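PDB 3EY5: acetyltransferase-like, GNAT family from Bacteroides thetaiotaomicron, which probably transfers an acetyl group to a nitrogen of its substrate, as other GNAT-family N-acetyltransferases do. Local coordinates for residues A[138-141]-A[147-150]; A[33-36]-A[42-45]; A[66-69]-A[74-77]; A[106-111]-A[123-128]. All coordinates share one frame; numbering follows the deposited sequence.

Overall arrangement
Interactions 3 and 4 lie in the interior, whereas 1 and 2 are only partly buried and sit nearer the outside. Interactions 1 and 3 are both antiparallel strand pairings of the same mixed sheet, at centres about 17 Å apart; the first carries prolines and an exposed phenylalanine, the second mostly buried aromatic residues. Interaction 4 is purely apolar between its segments, fastening a helix onto strand 106-110, which neighbours strand 74-81 of interaction 3 and strand 149-156 of interaction 1. Interaction 2 is a cation-pi stack outside the sheet, tied to interaction 3 by the Arg35-Glu77 salt bridge. Glu109, on the strand of interaction 4, is hydrogen-bonded to Gln139 of interaction 1 and weakly to Tyr75 of interaction 3.

Interaction 1 (A[138-141]-A[147-150]); sequences YQPP and DFLP
Gln139 and Leu149 form an antiparallel hydrogen-bonded pair where strands 136-139 and 149-156 meet as a beta hairpin. Gln139 N gives its hydrogen to Leu149 O at 2.7 Å, and Leu149 N returns one to Gln139 O at the same 2.7 Å with an N-H...O angle of 166°. Two CA-H...O contacts flank this pair, Tyr138 CA against Leu149 O and Phe148 CA against Gln139 O. The CH-pi contacts lie toward the turn: Pro140 CA and Pro141 CD sit over one face of the Phe148 ring, 3.9 Å and 3.7 Å from its centroid, each displaced toward the rim, while Tyr138 CB comes to the edge of that ring. Packing of apolar carbons continues on the Tyr138 side, where CE2 of Tyr138 reaches CB of Pro150 at 3.7 Å. Gln139, with CG anti to the backbone N (chi1 -175°) and an extended chain, runs alongside Leu149 in the same direction; its amide NE2 is hydrogen-bonded to Glu109 on strand 106-110, the neighbour of strand 149-156. The two backbone bonds of the Gln139-Leu149 pair thus supply the hydrogen bonding between the segments, with proline-aromatic packing at both ends of the pair.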
loop_
_atom_site.group_PDB
_atom_site.type_symbol
_atom_site.label_atom_id
_atom_site.label_comp_id
_atom_site.label_asym_id
_atom_site.label_seq_id
_atom_site.Cartn_x
_atom_site.Cartn_y
_atom_site.Cartn_z
ATOM N N TYR A 138 -6.527 -10.772 8.543
ATOM C CA TYR A 138 -6.543 -9.674 9.524
ATOM C C TYR A 138 -5.254 -8.879 9.463
ATOM O O TYR A 138 -4.167 -9.466 9.456
ATOM C CB TYR A 138 -6.712 -10.224 10.958
ATOM C CG TYR A 138 -8.145 -10.663 11.230
ATOM C CD1 TYR A 138 -8.572 -11.940 10.889
ATOM C CD2 TYR A 138 -9.078 -9.773 11.783
ATOM C CE1 TYR A 138 -9.888 -12.328 11.086
ATOM C CE2 TYR A 138 -10.386 -10.156 12.004
ATOM C CZ TYR A 138 -10.779 -11.430 11.645
ATOM O OH TYR A 138 -12.063 -11.833 11.862
ATOM N N GLN A 139 -5.358 -7.554 9.409
ATOM C CA GLN A 139 -4.192 -6.706 9.583
ATOM C C GLN A 139 -3.891 -6.535 11.081
ATOM O O GLN A 139 -4.712 -5.970 11.815
ATOM C CB GLN A 139 -4.436 -5.336 8.953
ATOM C CG GLN A 139 -3.196 -4.437 8.986
ATOM C CD GLN A 139 -3.539 -3.002 8.669
ATOM O OE1 GLN A 139 -3.374 -2.116 9.508
ATOM N NE2 GLN A 139 -4.051 -2.765 7.476
ATOM N N PRO A 140 -2.694 -7.005 11.534
ATOM C CA PRO A 140 -2.225 -6.775 12.901
ATOM C C PRO A 140 -2.177 -5.271 13.130
ATOM O O PRO A 140 -2.011 -4.536 12.180
ATOM C CB PRO A 140 -0.777 -7.342 12.900
ATOM C CG PRO A 140 -0.716 -8.264 11.722
ATOM C CD PRO A 140 -1.635 -7.579 10.682
ATOM N N PRO A 141 -2.325 -4.805 14.392
ATOM C CA PRO A 141 -2.374 -3.355 14.655
ATOM C C PRO A 141 -1.018 -2.690 14.477
ATOM O O PRO A 141 0.014 -3.289 14.795
ATOM C CB PRO A 141 -2.733 -3.280 16.143
ATOM C CG PRO A 141 -2.272 -4.621 16.732
ATOM C CD PRO A 141 -2.501 -5.609 15.620
ATOM N N ASP A 147 -6.848 -2.631 17.567
ATOM C CA ASP A 147 -7.424 -3.891 17.052
ATOM C C ASP A 147 -6.711 -4.545 15.850
ATOM O O ASP A 147 -6.142 -3.866 15.029
ATOM C CB ASP A 147 -8.895 -3.672 16.667
ATOM C CG ASP A 147 -9.723 -3.126 17.816
ATOM O OD1 ASP A 147 -9.392 -3.430 18.999
ATOM O OD2 ASP A 147 -10.708 -2.377 17.530
ATOM N N PHE A 148 -6.783 -5.874 15.757
ATOM C CA PHE A 148 -6.539 -6.590 14.482
ATOM C C PHE A 148 -7.689 -6.249 13.522
ATOM O O PHE A 148 -8.835 -6.335 13.902
ATOM C CB PHE A 148 -6.487 -8.106 14.705
ATOM C CG PHE A 148 -5.132 -8.613 15.137
ATOM C CD1 PHE A 148 -4.345 -9.345 14.263
ATOM C CD2 PHE A 148 -4.626 -8.316 16.415
ATOM C CE1 PHE A 148 -3.042 -9.830 14.673
ATOM C CE2 PHE A 148 -3.355 -8.790 16.807
ATOM C CZ PHE A 148 -2.577 -9.551 15.922
ATOM N N LEU A 149 -7.383 -5.861 12.295
ATOM C CA LEU A 149 -8.434 -5.349 11.405
ATOM C C LEU A 149 -8.835 -6.368 10.332
ATOM O O LEU A 149 -7.991 -6.809 9.578
ATOM C CB LEU A 149 -8.015 -4.019 10.762
ATOM C CG LEU A 149 -7.511 -2.922 11.708
ATOM C CD1 LEU A 149 -6.921 -1.784 10.874
ATOM C CD2 LEU A 149 -8.632 -2.429 12.668
ATOM N N PRO A 150 -10.126 -6.748 10.280
ATOM C CA PRO A 150 -10.549 -7.703 9.253
ATOM C C PRO A 150 -10.341 -7.057 7.870
ATOM O O PRO A 150 -10.633 -5.889 7.722
ATOM C CB PRO A 150 -12.041 -7.914 9.544
ATOM C CG PRO A 150 -12.338 -7.152 10.824
ATOM C CD PRO A 150 -11.253 -6.139 11.005
#

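Interaction 2 (A[33-36]-A[42-45])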
loop_
_atom_site.group_PDB
_atom_site.type_symbol
_atom_site.label_atom_id
_atom_site.label_comp_id
_atom_site.label_asym_id
_atom_site.label_seq_id
_atom_site.Cartn_x
_atom_site.Cartn_y
_atom_site.Cartn_z
ATOM N N GLU A 33 -3.857 3.752 11.548
ATOM C CA GLU A 33 -3.626 3.001 10.306
ATOM C C GLU A 33 -2.293 3.211 9.637
ATOM O O GLU A 33 -2.093 2.820 8.482
ATOM C CB GLU A 33 -4.733 3.249 9.300
ATOM C CG GLU A 33 -5.958 2.458 9.651
ATOM C CD GLU A 33 -7.080 2.675 8.675
ATOM O OE1 GLU A 33 -6.914 2.382 7.458
ATOM O OE2 GLU A 33 -8.130 3.146 9.150
ATOM N N TYR A 34 -1.355 3.803 10.347
ATOM C CA TYR A 34 0.023 3.788 9.838
ATOM C C TYR A 34 0.932 3.794 11.013
ATOM O O TYR A 34 0.520 4.094 12.109
ATOM C CB TYR A 34 0.305 4.972 8.881
ATOM C CG TYR A 34 -0.138 6.301 9.440
ATOM C CD1 TYR A 34 0.712 7.067 10.246
ATOM C CD2 TYR A 34 -1.432 6.780 9.203
ATOM C CE1 TYR A 34 0.288 8.286 10.789
ATOM C CE2 TYR A 34 -1.863 8.001 9.748
ATOM C CZ TYR A 34 -1.002 8.732 10.530
ATOM O OH TYR A 34 -1.426 9.923 11.042
ATOM N N ARG A 35 2.192 3.458 10.809
ATOM C CA ARG A 35 3.070 3.401 11.964
ATOM C C ARG A 35 3.395 4.799 12.484
ATOM O O ARG A 35 3.161 5.790 11.807
ATOM C CB ARG A 35 4.313 2.567 11.660
ATOM C CG ARG A 35 5.068 2.987 10.416
ATOM C CD ARG A 35 6.176 1.959 10.152
ATOM N NE ARG A 35 5.776 0.864 9.252
ATOM C CZ ARG A 35 5.632 -0.409 9.618
ATOM N NH1 ARG A 35 5.825 -0.766 10.877
ATOM N NH2 ARG A 35 5.288 -1.327 8.721
ATOM N N GLU A 36 3.911 4.865 13.703
ATOM C CA GLU A 36 4.392 6.127 14.262
ATOM C C GLU A 36 5.345 6.808 13.265
ATOM O O GLU A 36 6.155 6.156 12.610
ATOM C CB GLU A 36 5.045 5.928 15.644
ATOM C CG GLU A 36 4.749 7.091 16.643
ATOM C CD GLU A 36 4.886 8.510 16.005
ATOM O OE1 GLU A 36 6.024 9.082 16.011
ATOM O OE2 GLU A 36 3.855 9.038 15.482
ATOM N N GLU A 42 12.419 6.056 10.024
ATOM C CA GLU A 42 13.425 5.028 10.209
ATOM C C GLU A 42 13.345 3.898 9.156
ATOM O O GLU A 42 14.372 3.487 8.620
ATOM C CB GLU A 42 13.344 4.481 11.636
ATOM C CG GLU A 42 13.687 5.562 12.712
ATOM C CD GLU A 42 13.292 5.206 14.169
ATOM O OE1 GLU A 42 12.856 4.071 14.470
ATOM O OE2 GLU A 42 13.437 6.094 15.035
ATOM N N TYR A 43 12.131 3.423 8.855
ATOM C CA TYR A 43 11.924 2.379 7.844
ATOM C C TYR A 43 12.370 2.897 6.477
ATOM O O TYR A 43 13.062 2.208 5.725
ATOM C CB TYR A 43 10.437 1.950 7.794
ATOM C CG TYR A 43 10.010 0.916 8.839
ATOM C CD1 TYR A 43 9.582 -0.362 8.461
ATOM C CD2 TYR A 43 10.045 1.208 10.208
ATOM C CE1 TYR A 43 9.207 -1.323 9.436
ATOM C CE2 TYR A 43 9.655 0.266 11.180
ATOM C CZ TYR A 43 9.238 -0.984 10.794
ATOM O OH TYR A 43 8.872 -1.905 11.754
ATOM N N THR A 44 11.960 4.117 6.163
ATOM C CA THR A 44 12.305 4.735 4.888
ATOM C C THR A 44 13.829 4.669 4.580
ATOM O O THR A 44 14.236 4.075 3.577
ATOM C CB THR A 44 11.746 6.176 4.806
ATOM O OG1 THR A 44 10.311 6.130 4.786
ATOM C CG2 THR A 44 12.252 6.890 3.560
ATOM N N ASP A 45 14.664 5.224 5.446
ATOM C CA ASP A 45 16.126 5.205 5.193
ATOM C C ASP A 45 16.868 3.974 5.698
ATOM O O ASP A 45 17.941 3.642 5.204
ATOM C CB ASP A 45 16.793 6.423 5.798
ATOM C CG ASP A 45 15.902 7.627 5.821
ATOM O OD1 ASP A 45 15.299 7.988 4.776
ATOM O OD2 ASP A 45 15.826 8.225 6.907
#
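A cation-pi stack joins Arg35, in the loop that follows helix 15-28, to Tyr43 on helix 37-46. The guanidinium lies nearly flat on the tyrosine ring, planes 17° apart, with Arg35 CZ 4.0 Å from the ring centroid. Arg35 NE stands over the middle of the ring, and the same ring face takes Arg35 CD in a CH-pi contact. NH1 reaches out toward the phenol, 3.4 Å from Tyr43 OH, but the angle is too poor for a hydrogen bond. The arginine chain bends at chi3 (92°), which turns the guanidinium flat against the ring while the two side chains as a whole cross at about a right angle. NH2 is held from elsewhere, by a salt bridge to Glu77 and a hydrogen bond to the carbonyl of Val176. Were Tyr43 an alanine, this aromatic face would be gone and the guanidinium is likely to be less restrained in its rotation, relying more on its polar partners. The contact thus divides the work on a buried arginine: its N-H groups can be bonded around the edge of the guanidinium while the pi cloud of Tyr43 faces the positive charge, an arrangement that probably makes burying that charge less costly.

Interaction 3 (A[66-69]-A[74-77])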
loop_
_atom_site.group_PDB
_atom_site.type_symbol
_atom_site.label_atom_id
_atom_site.label_comp_id
_atom_site.label_asym_id
_atom_site.label_seq_id
_atom_site.Cartn_x
_atom_site.Cartn_y
_atom_site.Cartn_z
ATOM N N THR A 66 3.980 3.309 -0.826
ATOM C CA THR A 66 5.030 2.637 -0.093
ATOM C C THR A 66 4.789 1.163 -0.335
ATOM O O THR A 66 3.630 0.719 -0.433
ATOM C CB THR A 66 4.917 2.931 1.456
ATOM O OG1 THR A 66 3.650 2.474 1.953
ATOM C CG2 THR A 66 4.977 4.362 1.691
ATOM N N TYR A 67 5.869 0.419 -0.496
ATOM C CA TYR A 67 5.752 -0.990 -0.705
ATOM C C TYR A 67 6.975 -1.727 -0.181
ATOM O O TYR A 67 8.070 -1.165 0.004
ATOM C CB TYR A 67 5.481 -1.302 -2.197
ATOM C CG TYR A 67 6.663 -1.053 -3.090
ATOM C CD1 TYR A 67 7.666 -2.002 -3.213
ATOM C CD2 TYR A 67 6.796 0.154 -3.800
ATOM C CE1 TYR A 67 8.766 -1.785 -4.011
ATOM C CE2 TYR A 67 7.921 0.388 -4.627
ATOM C CZ TYR A 67 8.897 -0.586 -4.704
ATOM O OH TYR A 67 9.994 -0.408 -5.490
ATOM N N TRP A 68 6.770 -3.012 0.054
ATOM C CA TRP A 68 7.831 -3.904 0.435
ATOM C C TRP A 68 8.132 -4.863 -0.706
ATOM O O TRP A 68 7.235 -5.375 -1.397
ATOM C CB TRP A 68 7.426 -4.724 1.640
ATOM C CG TRP A 68 7.141 -3.923 2.839
ATOM C CD1 TRP A 68 6.031 -3.137 3.053
ATOM C CD2 TRP A 68 7.952 -3.815 4.014
ATOM N NE1 TRP A 68 6.105 -2.546 4.270
ATOM C CE2 TRP A 68 7.274 -2.941 4.894
ATOM C CE3 TRP A 68 9.202 -4.354 4.401
ATOM C CZ2 TRP A 68 7.772 -2.618 6.160
ATOM C CZ3 TRP A 68 9.716 -4.021 5.666
ATOM C CH2 TRP A 68 9.000 -3.163 6.528
ATOM N N ASP A 69 9.422 -5.134 -0.828
ATOM C CA ASP A 69 9.978 -6.080 -1.769
ATOM C C ASP A 69 10.213 -7.407 -1.011
ATOM O O ASP A 69 11.014 -7.446 -0.083
ATOM C CB ASP A 69 11.274 -5.456 -2.283
ATOM C CG ASP A 69 12.142 -6.425 -3.092
ATOM O OD1 ASP A 69 11.629 -7.461 -3.619
ATOM O OD2 ASP A 69 13.366 -6.126 -3.211
ATOM N N TYR A 74 5.569 -8.203 -4.315
ATOM C CA TYR A 74 5.554 -6.901 -3.689
ATOM C C TYR A 74 4.259 -6.681 -2.871
ATOM O O TYR A 74 3.145 -7.054 -3.312
ATOM C CB TYR A 74 5.630 -5.804 -4.764
ATOM C CG TYR A 74 6.891 -5.803 -5.604
ATOM C CD1 TYR A 74 8.129 -5.467 -5.056
ATOM C CD2 TYR A 74 6.836 -6.127 -6.953
ATOM C CE1 TYR A 74 9.307 -5.467 -5.849
ATOM C CE2 TYR A 74 7.993 -6.119 -7.765
ATOM C CZ TYR A 74 9.214 -5.786 -7.206
ATOM O OH TYR A 74 10.323 -5.801 -8.013
ATOM N N TYR A 75 4.421 -6.054 -1.701
ATOM C CA TYR A 75 3.291 -5.739 -0.826
ATOM C C TYR A 75 3.121 -4.238 -0.758
ATOM O O TYR A 75 4.070 -3.525 -0.367
ATOM C CB TYR A 75 3.521 -6.259 0.595
ATOM C CG TYR A 75 2.447 -5.799 1.541
ATOM C CD1 TYR A 75 1.102 -6.167 1.334
ATOM C CD2 TYR A 75 2.752 -4.978 2.633
ATOM C CE1 TYR A 75 0.107 -5.734 2.188
ATOM C CE2 TYR A 75 1.749 -4.547 3.510
ATOM C CZ TYR A 75 0.431 -4.925 3.257
ATOM O OH TYR A 75 -0.585 -4.545 4.114
ATOM N N VAL A 76 1.951 -3.750 -1.167
ATOM C CA VAL A 76 1.701 -2.319 -1.136
ATOM C C VAL A 76 1.152 -1.940 0.257
ATOM O O VAL A 76 0.051 -2.385 0.671
ATOM C CB VAL A 76 0.775 -1.828 -2.290
ATOM C CG1 VAL A 76 0.375 -0.386 -2.037
ATOM C CG2 VAL A 76 1.497 -1.958 -3.674
ATOM N N GLU A 77 1.929 -1.161 1.004
ATOM C CA GLU A 77 1.511 -0.824 2.369
ATOM C C GLU A 77 0.555 0.381 2.354
ATOM O O GLU A 77 -0.611 0.262 2.762
ATOM C CB GLU A 77 2.727 -0.613 3.290
ATOM C CG GLU A 77 2.445 -0.942 4.745
ATOM C CD GLU A 77 3.550 -0.485 5.691
ATOM O OE1 GLU A 77 4.692 -0.348 5.247
ATOM O OE2 GLU A 77 3.280 -0.247 6.883
#
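Trp68 and Glu77 meet through the indole N-H: NE1 donates to Glu77 OE1 at 2.8 Å with an angle of 158° at the hydrogen. The carboxylate oxygen lies close to the indole plane, yet is itself approached from above the carboxylate plane. Glu77 reaches the indole as an extended chain, CG anti to the backbone N (chi1 -151°). Trp68 also touches Tyr75, its hydrogen-bonded partner across the strands: Trp68 CD1 lies 3.8 Å from Tyr75 CD2, at the edge of the tyrosine ring. On the face bearing Tyr67, Asp69, Tyr74 and Val76, the side chains of Tyr67 and Tyr74 run side by side, their ring planes at 82° and meeting obliquely, with CE1 of Tyr67 3.9 Å from CD1 of Tyr74. Asp69 lies alongside Tyr74, its OD1 near CE1 of that ring. The backbones pair through Trp68 N to Tyr75 O at 2.8 Å, Tyr75 N to Trp68 O at 2.9 Å, and Glu77 N to Thr66 O. A phenylalanine in place of Trp68 would take away the indole N-H and is likely to leave Glu77 OE1 without this donor, its carboxylate held chiefly through OE2. That second oxygen binds Arg35 and Tyr142. This hairpin of strands 60-69 and 74-81 lies within the central GNAT sheet, between strands 50-57 and 106-110; helix 161-176 packs on Trp68 and Tyr75, while Val76 on the other face touches Ile106 and Leu108.

Interaction 4 (A[106-111]-A[123-128]). With SO4 (sulfate ion), chain B.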
loop_
_atom_site.group_PDB
_atom_site.type_symbol
_atom_site.label_atom_id
_atom_site.label_comp_id
_atom_site.label_asym_id
_atom_site.label_seq_id
_atom_site.Cartn_x
_atom_site.Cartn_y
_atom_site.Cartn_z
ATOM N N ILE A 106 1.728 -8.368 -7.113
ATOM C CA ILE A 106 1.549 -7.216 -6.212
ATOM C C ILE A 106 0.428 -7.600 -5.278
ATOM O O ILE A 106 -0.641 -8.016 -5.734
ATOM C CB ILE A 106 1.124 -5.956 -6.952
ATOM C CG1 ILE A 106 2.140 -5.577 -8.033
ATOM C CG2 ILE A 106 0.915 -4.766 -5.942
ATOM C CD1 ILE A 106 1.663 -4.430 -8.875
ATOM N N VAL A 107 0.691 -7.473 -3.986
ATOM C CA VAL A 107 -0.314 -7.766 -2.981
ATOM C C VAL A 107 -0.663 -6.464 -2.275
ATOM O O VAL A 107 0.226 -5.683 -1.920
ATOM C CB VAL A 107 0.176 -8.820 -1.956
ATOM C CG1 VAL A 107 -0.931 -9.144 -0.933
ATOM C CG2 VAL A 107 0.699 -10.129 -2.683
ATOM N N LEU A 108 -1.959 -6.232 -2.081
ATOM C CA LEU A 108 -2.417 -5.164 -1.146
ATOM C C LEU A 108 -3.599 -5.647 -0.262
ATOM O O LEU A 108 -4.183 -6.709 -0.529
ATOM C CB LEU A 108 -2.774 -3.901 -1.912
ATOM C CG LEU A 108 -3.845 -4.078 -3.009
ATOM C CD1 LEU A 108 -5.202 -4.289 -2.419
ATOM C CD2 LEU A 108 -3.900 -2.854 -3.850
ATOM N N GLU A 109 -3.906 -4.898 0.796
ATOM C CA GLU A 109 -5.077 -5.176 1.654
ATOM C C GLU A 109 -6.196 -4.180 1.352
ATOM O O GLU A 109 -5.924 -2.990 1.078
ATOM C CB GLU A 109 -4.740 -5.050 3.134
ATOM C CG GLU A 109 -3.410 -5.656 3.575
ATOM C CD GLU A 109 -3.164 -5.485 5.085
ATOM O OE1 GLU A 109 -4.031 -4.886 5.760
ATOM O OE2 GLU A 109 -2.113 -5.939 5.612
ATOM N N VAL A 110 -7.431 -4.675 1.344
ATOM C CA VAL A 110 -8.615 -3.835 1.253
ATOM C C VAL A 110 -9.554 -4.159 2.407
ATOM O O VAL A 110 -9.534 -5.252 2.963
ATOM C CB VAL A 110 -9.400 -3.975 -0.073
ATOM C CG1 VAL A 110 -8.574 -3.507 -1.228
ATOM C CG2 VAL A 110 -9.873 -5.384 -0.283
ATOM N N GLU A 111 -10.351 -3.175 2.761
ATOM C CA GLU A 111 -11.486 -3.372 3.644
ATOM C C GLU A 111 -12.495 -4.401 3.125
ATOM O O GLU A 111 -12.682 -4.540 1.898
ATOM C CB GLU A 111 -12.167 -2.034 3.851
ATOM C CG GLU A 111 -11.575 -1.310 5.026
ATOM C CD GLU A 111 -12.096 -1.929 6.313
ATOM O OE1 GLU A 111 -11.649 -1.513 7.408
ATOM O OE2 GLU A 111 -12.968 -2.842 6.217
ATOM N N ASN A 123 -14.341 -3.271 -6.372
ATOM C CA ASN A 123 -14.603 -3.249 -7.819
ATOM C C ASN A 123 -13.614 -2.370 -8.602
ATOM O O ASN A 123 -13.223 -2.717 -9.733
ATOM C CB ASN A 123 -16.066 -2.899 -8.142
ATOM C CG ASN A 123 -17.027 -3.970 -7.605
ATOM O OD1 ASN A 123 -16.865 -5.140 -7.892
ATOM N ND2 ASN A 123 -18.002 -3.569 -6.831
ATOM N N PHE A 124 -13.199 -1.260 -8.017
ATOM C CA PHE A 124 -12.152 -0.486 -8.644
ATOM C C PHE A 124 -10.887 -1.369 -8.863
ATOM O O PHE A 124 -10.374 -1.470 -9.972
ATOM C CB PHE A 124 -11.840 0.758 -7.837
ATOM C CG PHE A 124 -10.604 1.443 -8.262
ATOM C CD1 PHE A 124 -10.624 2.324 -9.319
ATOM C CD2 PHE A 124 -9.406 1.196 -7.614
ATOM C CE1 PHE A 124 -9.453 2.970 -9.720
ATOM C CE2 PHE A 124 -8.223 1.838 -8.012
ATOM C CZ PHE A 124 -8.245 2.715 -9.066
ATOM N N TYR A 125 -10.423 -2.054 -7.826
ATOM C CA TYR A 125 -9.217 -2.850 -8.008
ATOM C C TYR A 125 -9.411 -4.030 -8.970
ATOM O O TYR A 125 -8.481 -4.366 -9.733
ATOM C CB TYR A 125 -8.662 -3.311 -6.675
ATOM C CG TYR A 125 -7.974 -2.204 -5.893
ATOM C CD1 TYR A 125 -6.786 -1.653 -6.352
ATOM C CD2 TYR A 125 -8.502 -1.722 -4.695
ATOM C CE1 TYR A 125 -6.145 -0.664 -5.672
ATOM C CE2 TYR A 125 -7.840 -0.711 -3.964
ATOM C CZ TYR A 125 -6.667 -0.195 -4.472
ATOM O OH TYR A 125 -5.985 0.800 -3.808
ATOM N N GLN A 126 -10.605 -4.631 -8.944
ATOM C CA GLN A 126 -10.923 -5.750 -9.798
ATOM C C GLN A 126 -11.000 -5.314 -11.265
ATOM O O GLN A 126 -10.536 -6.039 -12.154
ATOM C CB GLN A 126 -12.259 -6.393 -9.393
ATOM C CG GLN A 126 -12.196 -7.305 -8.169
ATOM C CD GLN A 126 -13.543 -7.917 -7.904
ATOM O OE1 GLN A 126 -14.554 -7.385 -8.341
ATOM N NE2 GLN A 126 -13.566 -9.065 -7.252
ATOM N N ARG A 127 -11.617 -4.157 -11.511
ATOM C CA ARG A 127 -11.573 -3.558 -12.828
ATOM C C ARG A 127 -10.165 -3.379 -13.327
ATOM O O ARG A 127 -9.933 -3.428 -14.535
ATOM C CB ARG A 127 -12.262 -2.202 -12.848
ATOM C CG ARG A 127 -13.762 -2.337 -12.946
ATOM C CD ARG A 127 -14.421 -1.040 -13.352
ATOM N NE ARG A 127 -14.039 0.143 -12.565
ATOM C CZ ARG A 127 -14.522 0.468 -11.354
ATOM N NH1 ARG A 127 -15.390 -0.300 -10.727
ATOM N NH2 ARG A 127 -14.134 1.593 -10.762
ATOM N N HIS A 128 -9.214 -3.168 -12.424
ATOM C CA HIS A 128 -7.871 -2.927 -12.891
ATOM C C HIS A 128 -6.950 -4.099 -12.657
ATOM O O HIS A 128 -5.739 -3.920 -12.483
ATOM C CB HIS A 128 -7.320 -1.595 -12.370
ATOM C CG HIS A 128 -8.115 -0.414 -12.832
ATOM N ND1 HIS A 128 -9.097 0.175 -12.059
ATOM C CD2 HIS A 128 -8.120 0.248 -14.012
ATOM C CE1 HIS A 128 -9.649 1.164 -12.729
ATOM N NE2 HIS A 128 -9.078 1.231 -13.919
HETATM S S SO4 B . -12.214 3.353 -13.520
HETATM O O1 SO4 B . -12.322 3.756 -12.110
HETATM O O2 SO4 B . -12.407 1.918 -13.725
HETATM O O3 SO4 B . -10.830 3.659 -13.936
HETATM O O4 SO4 B . -13.173 4.088 -14.342
#
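The Tyr125 ring takes the methyl CD2 of Leu108 over one face, 4.0 Å from the ring centroid, a CH-pi contact. The nearest ring atom is Tyr125 CE1, 3.6 Å from Leu108 CD2. Val110 CG1 comes in obliquely, 3.9 Å from Tyr125 CD2. Within the helix, Phe124 CD2 stands over the centre of one face of the Tyr125 ring; the Phe124 ring has His128 ND1 above one face, toward its rim, and sulfate O1 at its edge. The Arg127 guanidinium has Phe124 CA over one face, toward the rim, and meets the same sulfate edge-on: NE donates to O2 of the ion at 2.7 Å and NH2 to O1 at 3.1 Å, both nearly straight. A bend at chi3 (-51°) in the Arg127 chain brings these two N-H groups round to the ion. His128, first residue beyond the helix, has its ND1 hydrogen-bonded to Phe124 O at 2.9 Å, which helps to orient the imidazole, edge toward the sulfate, with NE2 3.0 Å from O3 of the ion. The chemistry is therefore split: between residues 106-111 and 123-128 the contact is made by apolar carbons, whereas the C-terminal end of the helix holds an anion here, a sulfate probably from the crystallisation liquor.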